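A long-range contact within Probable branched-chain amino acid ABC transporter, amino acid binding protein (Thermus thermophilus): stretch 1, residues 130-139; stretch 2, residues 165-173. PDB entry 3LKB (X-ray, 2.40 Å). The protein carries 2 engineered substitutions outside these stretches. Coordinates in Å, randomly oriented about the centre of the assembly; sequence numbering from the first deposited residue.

Stretch 1, residues 130-139: VVALLEYIAR
Stretch 2 165-173: KAARELGLQ

How do the two backbones lie against each other? Residues 130-139 are all helical, part of a helix that extends beyond both ends of the stretch, with phi/psi near -62/-42 and i to i-4 bonds such as Ala138 N to Leu134 O, 2.9 Å. The second helix enters at Lys165 and runs in nearly the same direction: the axes are inclined by 24° (signed crossing angle -24°) and approach to 9.9 Å. Register is set by CA-CA distances of 6.3 Å for Val131-Ala166, 6.9 Å for Leu134-Ala167 and 6.5 Å for Ala138-Leu170.

Which side chains allow the helices to meet at the start of the contact? Ala166 points its CB toward stretch 1, and that single methyl receives two neighbours: Val131 CG2 lies 3.8 Å from Ala166 CB, and Leu134 CD1 lies 4.1 Å from Ala166 CB. Val131 is directed sideways, yet its t rotamer (chi1 175°) brings CG2 within reach. Leu134 points toward the partner with chi1 -66° and chi2 172° (mt), a common helical leucine conformation; its CD1 also comes within 4.2 Å of Ala167 N.

How does stretch 2 turn so that two leucines face the first helix? Leu170, at phi/psi -93/-8, precedes Gly171, which takes positive phi (76/29), a conformation that by itself favours glycine. A Schellman motif results, with Leu172 N bonded to Ala167 O at 2.8 Å and Gly171 N to Arg168 O at 3.2 Å. Leu172 then extends at -100/159, and its CB, like that of Leu170, points toward stretch 1.

What do these leucines pack against, and in which conformations? Both are mt: Leu170 has chi1 -72° and chi2 165°, Leu172 chi1 -54° and chi2 180°. Leu170 CD1 sits 3.8 Å from Leu134 CB, while Leu170 CD2 lies 4.0 Å from Ala138 CB. Leu172 CD1 is 4.1 Å from both Leu134 CD2 and Ile137 CG2, and Leu172 CD2 is 3.8 Å from Ala138 CB. Ala138 thus offers one small methyl to both leucines. Ile137, directed sideways, has chi1 -71° and chi2 160°.

What chemistry holds the pair together? No hydrogen bond crosses between the stretches; the 354 Å² buried in total, both sides summed, comes from close packing dominated by aliphatic groups. Even where Leu134 O lies 3.6 Å from Leu172 CD1, the carbonyl meets a methyl and already accepts the helical bond from Ala138 N. Glu135 points away, chi1 -86°, and its OE1 is hydrogen-bonded elsewhere in the structure.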

ATOM      1  N   VAL A 130      19.371 -13.011  12.958  1.00  5.76           N
ATOM      2  CA  VAL A 130      20.189 -12.021  13.579  1.00  6.29           C
ATOM      3  C   VAL A 130      21.482 -12.591  14.192  1.00  7.17           C
ATOM      4  O   VAL A 130      22.513 -12.048  13.978  1.00  6.91           O
ATOM      5  CB  VAL A 130      19.414 -11.118  14.582  1.00  6.12           C
ATOM      6  CG1 VAL A 130      20.298 -10.431  15.455  1.00  6.84           C
ATOM      7  CG2 VAL A 130      18.593 -10.178  13.923  1.00  4.24           C
ATOM      8  N   VAL A 131      21.387 -13.703  14.897  1.00  7.09           N
ATOM      9  CA  VAL A 131      22.522 -14.440  15.382  1.00  7.26           C
ATOM     10  C   VAL A 131      23.426 -14.952  14.241  1.00  8.31           C
ATOM     11  O   VAL A 131      24.597 -14.949  14.357  1.00  8.39           O
ATOM     12  CB  VAL A 131      22.088 -15.599  16.337  1.00 20.00           C
ATOM     13  CG1 VAL A 131      23.186 -16.427  16.741  1.00 20.00           C
ATOM     14  CG2 VAL A 131      21.361 -15.108  17.473  1.00 20.00           C
ATOM     15  N   ALA A 132      22.846 -15.362  13.139  1.00  8.19           N
ATOM     16  CA  ALA A 132      23.642 -15.780  12.026  1.00  8.18           C
ATOM     17  C   ALA A 132      24.480 -14.628  11.484  1.00  8.26           C
ATOM     18  O   ALA A 132      25.630 -14.797  11.229  1.00  7.75           O
ATOM     19  CB  ALA A 132      22.813 -16.439  10.950  1.00  8.16           C
ATOM     20  N   LEU A 133      23.862 -13.490  11.320  1.00  6.79           N
ATOM     21  CA  LEU A 133      24.565 -12.256  10.983  1.00  8.28           C
ATOM     22  C   LEU A 133      25.688 -11.852  11.991  1.00  9.34           C
ATOM     23  O   LEU A 133      26.770 -11.397  11.585  1.00 10.35           O
ATOM     24  CB  LEU A 133      23.553 -11.091  10.893  1.00  6.88           C
ATOM     25  CG  LEU A 133      22.584 -11.176   9.717  1.00  7.53           C
ATOM     26  CD1 LEU A 133      21.484 -10.209   9.901  1.00  8.02           C
ATOM     27  CD2 LEU A 133      23.295 -11.009   8.336  1.00  2.00           C
ATOM     28  N   LEU A 134      25.415 -11.962  13.279  1.00  9.63           N
ATOM     29  CA  LEU A 134      26.433 -11.648  14.272  1.00 11.42           C
ATOM     30  C   LEU A 134      27.588 -12.592  14.149  1.00 12.58           C
ATOM     31  O   LEU A 134      28.730 -12.159  14.342  1.00 13.39           O
ATOM     32  CB  LEU A 134      25.910 -11.687  15.699  1.00 10.43           C
ATOM     33  CG  LEU A 134      24.869 -10.617  16.064  1.00 11.55           C
ATOM     34  CD1 LEU A 134      24.273 -10.871  17.447  1.00 11.53           C
ATOM     35  CD2 LEU A 134      25.438  -9.223  15.992  1.00 12.25           C
ATOM     36  N   GLU A 135      27.315 -13.859  13.816  1.00 13.34           N
ATOM     37  CA  GLU A 135      28.386 -14.816  13.680  1.00 14.93           C
ATOM     38  C   GLU A 135      29.245 -14.332  12.532  1.00 14.32           C
ATOM     39  O   GLU A 135      30.462 -14.219  12.640  1.00 15.15           O
ATOM     40  CB  GLU A 135      27.857 -16.200  13.360  1.00 16.10           C
ATOM     41  CG  GLU A 135      27.468 -17.011  14.585  1.00 22.22           C
ATOM     42  CD  GLU A 135      27.255 -18.514  14.262  1.00 30.44           C
ATOM     43  OE1 GLU A 135      26.045 -18.896  14.142  1.00 32.03           O
ATOM     44  OE2 GLU A 135      28.283 -19.272  14.123  1.00 28.77           O
ATOM     45  N   TYR A 136      28.584 -13.989  11.436  1.00 14.36           N
ATOM     46  CA  TYR A 136      29.264 -13.489  10.271  1.00 13.52           C
ATOM     47  C   TYR A 136      30.094 -12.236  10.661  1.00 13.83           C
ATOM     48  O   TYR A 136      31.245 -12.126  10.261  1.00 14.28           O
ATOM     49  CB  TYR A 136      28.236 -13.187   9.184  1.00 13.61           C
ATOM     50  CG  TYR A 136      28.861 -12.736   7.906  1.00 11.77           C
ATOM     51  CD1 TYR A 136      29.038 -13.616   6.862  1.00 13.89           C
ATOM     52  CD2 TYR A 136      29.327 -11.443   7.765  1.00 12.29           C
ATOM     53  CE1 TYR A 136      29.660 -13.215   5.681  1.00 17.01           C
ATOM     54  CE2 TYR A 136      29.934 -11.022   6.591  1.00 13.47           C
ATOM     55  CZ  TYR A 136      30.098 -11.919   5.571  1.00 15.48           C
ATOM     56  OH  TYR A 136      30.680 -11.530   4.423  1.00 20.84           O
ATOM     57  N   ILE A 137      29.533 -11.313  11.446  1.00 13.08           N
ATOM     58  CA  ILE A 137      30.322 -10.180  11.917  1.00 13.33           C
ATOM     59  C   ILE A 137      31.610 -10.616  12.677  1.00 14.11           C
ATOM     60  O   ILE A 137      32.679 -10.064  12.418  1.00 13.90           O
ATOM     61  CB  ILE A 137      29.510  -9.213  12.805  1.00 12.96           C
ATOM     62  CG1 ILE A 137      28.492  -8.431  11.978  1.00 11.43           C
ATOM     63  CG2 ILE A 137      30.464  -8.236  13.546  1.00 11.40           C
ATOM     64  CD1 ILE A 137      27.349  -7.838  12.817  1.00  7.76           C
ATOM     65  N   ALA A 138      31.486 -11.570  13.610  1.00 14.92           N
ATOM     66  CA  ALA A 138      32.606 -11.978  14.481  1.00 17.18           C
ATOM     67  C   ALA A 138      33.700 -12.692  13.669  1.00 18.08           C
ATOM     68  O   ALA A 138      34.856 -12.553  13.966  1.00 18.51           O
ATOM     69  CB  ALA A 138      32.119 -12.858  15.658  1.00 15.85           C
ATOM     70  N   ARG A 139      33.325 -13.444  12.636  1.00 20.11           N
ATOM     71  CA  ARG A 139      34.321 -14.021  11.728  1.00 21.78           C
ATOM     72  C   ARG A 139      35.141 -12.930  11.036  1.00 21.51           C
ATOM     73  O   ARG A 139      36.320 -13.102  10.835  1.00 21.79           O
ATOM     74  CB  ARG A 139      33.636 -14.838  10.656  1.00 22.50           C
ATOM     75  CG  ARG A 139      32.749 -13.908   9.656  1.00 27.78           C
ATOM     76  CD  ARG A 139      33.147 -13.817   8.120  1.00 28.06           C
ATOM     77  NE  ARG A 139      32.553 -14.911   7.324  1.00 30.82           N
ATOM     78  CZ  ARG A 139      32.796 -16.218   7.526  1.00 29.46           C
ATOM     79  NH1 ARG A 139      33.613 -16.589   8.518  1.00 24.64           N
ATOM     80  NH2 ARG A 139      32.218 -17.156   6.743  1.00 25.34           N
ATOM     81  N   LYS A 165      22.582 -11.856  23.959  1.00 19.98           N
ATOM     82  CA  LYS A 165      23.313 -12.960  24.498  1.00 21.01           C
ATOM     83  C   LYS A 165      24.275 -13.594  23.500  1.00 20.42           C
ATOM     84  O   LYS A 165      25.332 -14.031  23.918  1.00 21.17           O
ATOM     85  CB  LYS A 165      22.460 -13.944  25.312  1.00 21.86           C
ATOM     86  CG  LYS A 165      21.476 -14.743  24.613  1.00 26.45           C
ATOM     87  CD  LYS A 165      20.052 -14.231  24.926  1.00 33.33           C
ATOM     88  CE  LYS A 165      19.699 -14.282  26.397  1.00 35.94           C
ATOM     89  NZ  LYS A 165      18.514 -15.182  26.615  1.00 38.88           N
ATOM     90  N   ALA A 166      23.944 -13.606  22.200  1.00 19.62           N
ATOM     91  CA  ALA A 166      24.883 -14.060  21.176  1.00 17.99           C
ATOM     92  C   ALA A 166      26.099 -13.149  21.087  1.00 17.25           C
ATOM     93  O   ALA A 166      27.203 -13.636  20.942  1.00 15.88           O
ATOM     94  CB  ALA A 166      24.195 -14.199  19.793  1.00 18.01           C
ATOM     95  N   ALA A 167      25.898 -11.835  21.189  1.00 17.07           N
ATOM     96  CA  ALA A 167      27.004 -10.887  21.105  1.00 18.07           C
ATOM     97  C   ALA A 167      27.985 -11.135  22.222  1.00 19.61           C
ATOM     98  O   ALA A 167      29.201 -11.124  22.023  1.00 19.21           O
ATOM     99  CB  ALA A 167      26.518  -9.484  21.180  1.00 17.61           C
ATOM    100  N   ARG A 168      27.433 -11.390  23.395  1.00 21.60           N
ATOM    101  CA  ARG A 168      28.228 -11.706  24.531  1.00 24.70           C
ATOM    102  C   ARG A 168      29.066 -12.957  24.212  1.00 24.52           C
ATOM    103  O   ARG A 168      30.291 -12.954  24.390  1.00 24.54           O
ATOM    104  CB  ARG A 168      27.339 -11.861  25.780  1.00 25.90           C
ATOM    105  CG  ARG A 168      27.924 -12.781  26.839  1.00 32.04           C
ATOM    106  CD  ARG A 168      26.917 -13.086  27.970  1.00 43.44           C
ATOM    107  NE  ARG A 168      27.553 -13.435  29.257  1.00 49.38           N
ATOM    108  CZ  ARG A 168      28.282 -14.534  29.508  1.00 53.60           C
ATOM    109  NH1 ARG A 168      28.548 -15.450  28.553  1.00 52.51           N
ATOM    110  NH2 ARG A 168      28.775 -14.704  30.741  1.00 55.26           N
ATOM    111  N   GLU A 169      28.429 -13.998  23.694  1.00 24.33           N
ATOM    112  CA  GLU A 169      29.145 -15.260  23.484  1.00 25.31           C
ATOM    113  C   GLU A 169      30.280 -15.147  22.481  1.00 24.84           C
ATOM    114  O   GLU A 169      31.265 -15.873  22.574  1.00 25.05           O
ATOM    115  CB  GLU A 169      28.192 -16.370  23.057  1.00 26.35           C
ATOM    116  CG  GLU A 169      27.362 -16.945  24.193  1.00 31.37           C
ATOM    117  CD  GLU A 169      28.124 -18.005  24.991  1.00 38.84           C
ATOM    118  OE1 GLU A 169      29.042 -18.640  24.411  1.00 43.60           O
ATOM    119  OE2 GLU A 169      27.820 -18.201  26.189  1.00 40.55           O
ATOM    120  N   LEU A 170      30.128 -14.227  21.530  1.00 24.28           N
ATOM    121  CA  LEU A 170      31.033 -14.047  20.394  1.00 22.93           C
ATOM    122  C   LEU A 170      32.104 -13.014  20.678  1.00 22.25           C
ATOM    123  O   LEU A 170      32.989 -12.808  19.861  1.00 22.60           O
ATOM    124  CB  LEU A 170      30.241 -13.556  19.177  1.00 22.20           C
ATOM    125  CG  LEU A 170      29.333 -14.559  18.487  1.00 22.45           C
ATOM    126  CD1 LEU A 170      28.409 -13.792  17.595  1.00 18.89           C
ATOM    127  CD2 LEU A 170      30.121 -15.663  17.704  1.00 22.88           C
ATOM    128  N   GLY A 171      31.979 -12.330  21.802  1.00 21.56           N
ATOM    129  CA  GLY A 171      32.882 -11.258  22.156  1.00 21.21           C
ATOM    130  C   GLY A 171      32.645  -9.957  21.401  1.00 21.61           C
ATOM    131  O   GLY A 171      33.604  -9.201  21.188  1.00 22.71           O
ATOM    132  N   LEU A 172      31.400  -9.682  20.987  1.00 20.63           N
ATOM    133  CA  LEU A 172      31.087  -8.439  20.270  1.00 19.77           C
ATOM    134  C   LEU A 172      30.477  -7.460  21.237  1.00 20.10           C
ATOM    135  O   LEU A 172      29.948  -7.836  22.265  1.00 19.88           O
ATOM    136  CB  LEU A 172      30.090  -8.681  19.145  1.00 19.09           C
ATOM    137  CG  LEU A 172      30.414  -9.756  18.103  1.00 19.22           C
ATOM    138  CD1 LEU A 172      29.293  -9.837  17.084  1.00 16.84           C
ATOM    139  CD2 LEU A 172      31.757  -9.556  17.400  1.00 15.87           C
ATOM    140  N   GLN A 173      30.510  -6.180  20.930  1.00 20.77           N
ATOM    141  CA  GLN A 173      29.746  -5.327  21.796  1.00 21.18           C
ATOM    142  C   GLN A 173      28.609  -4.600  21.111  1.00 20.70           C
ATOM    143  O   GLN A 173      28.785  -3.891  20.121  1.00 22.04           O
ATOM    144  CB  GLN A 173      30.643  -4.436  22.609  1.00 21.29           C
ATOM    145  CG  GLN A 173      31.331  -3.360  21.890  1.00 25.96           C
ATOM    146  CD  GLN A 173      32.125  -2.519  22.879  1.00 31.15           C
ATOM    147  OE1 GLN A 173      31.666  -1.468  23.350  1.00 30.40           O
ATOM    148  NE2 GLN A 173      33.304  -3.012  23.240  1.00 34.26           N
TER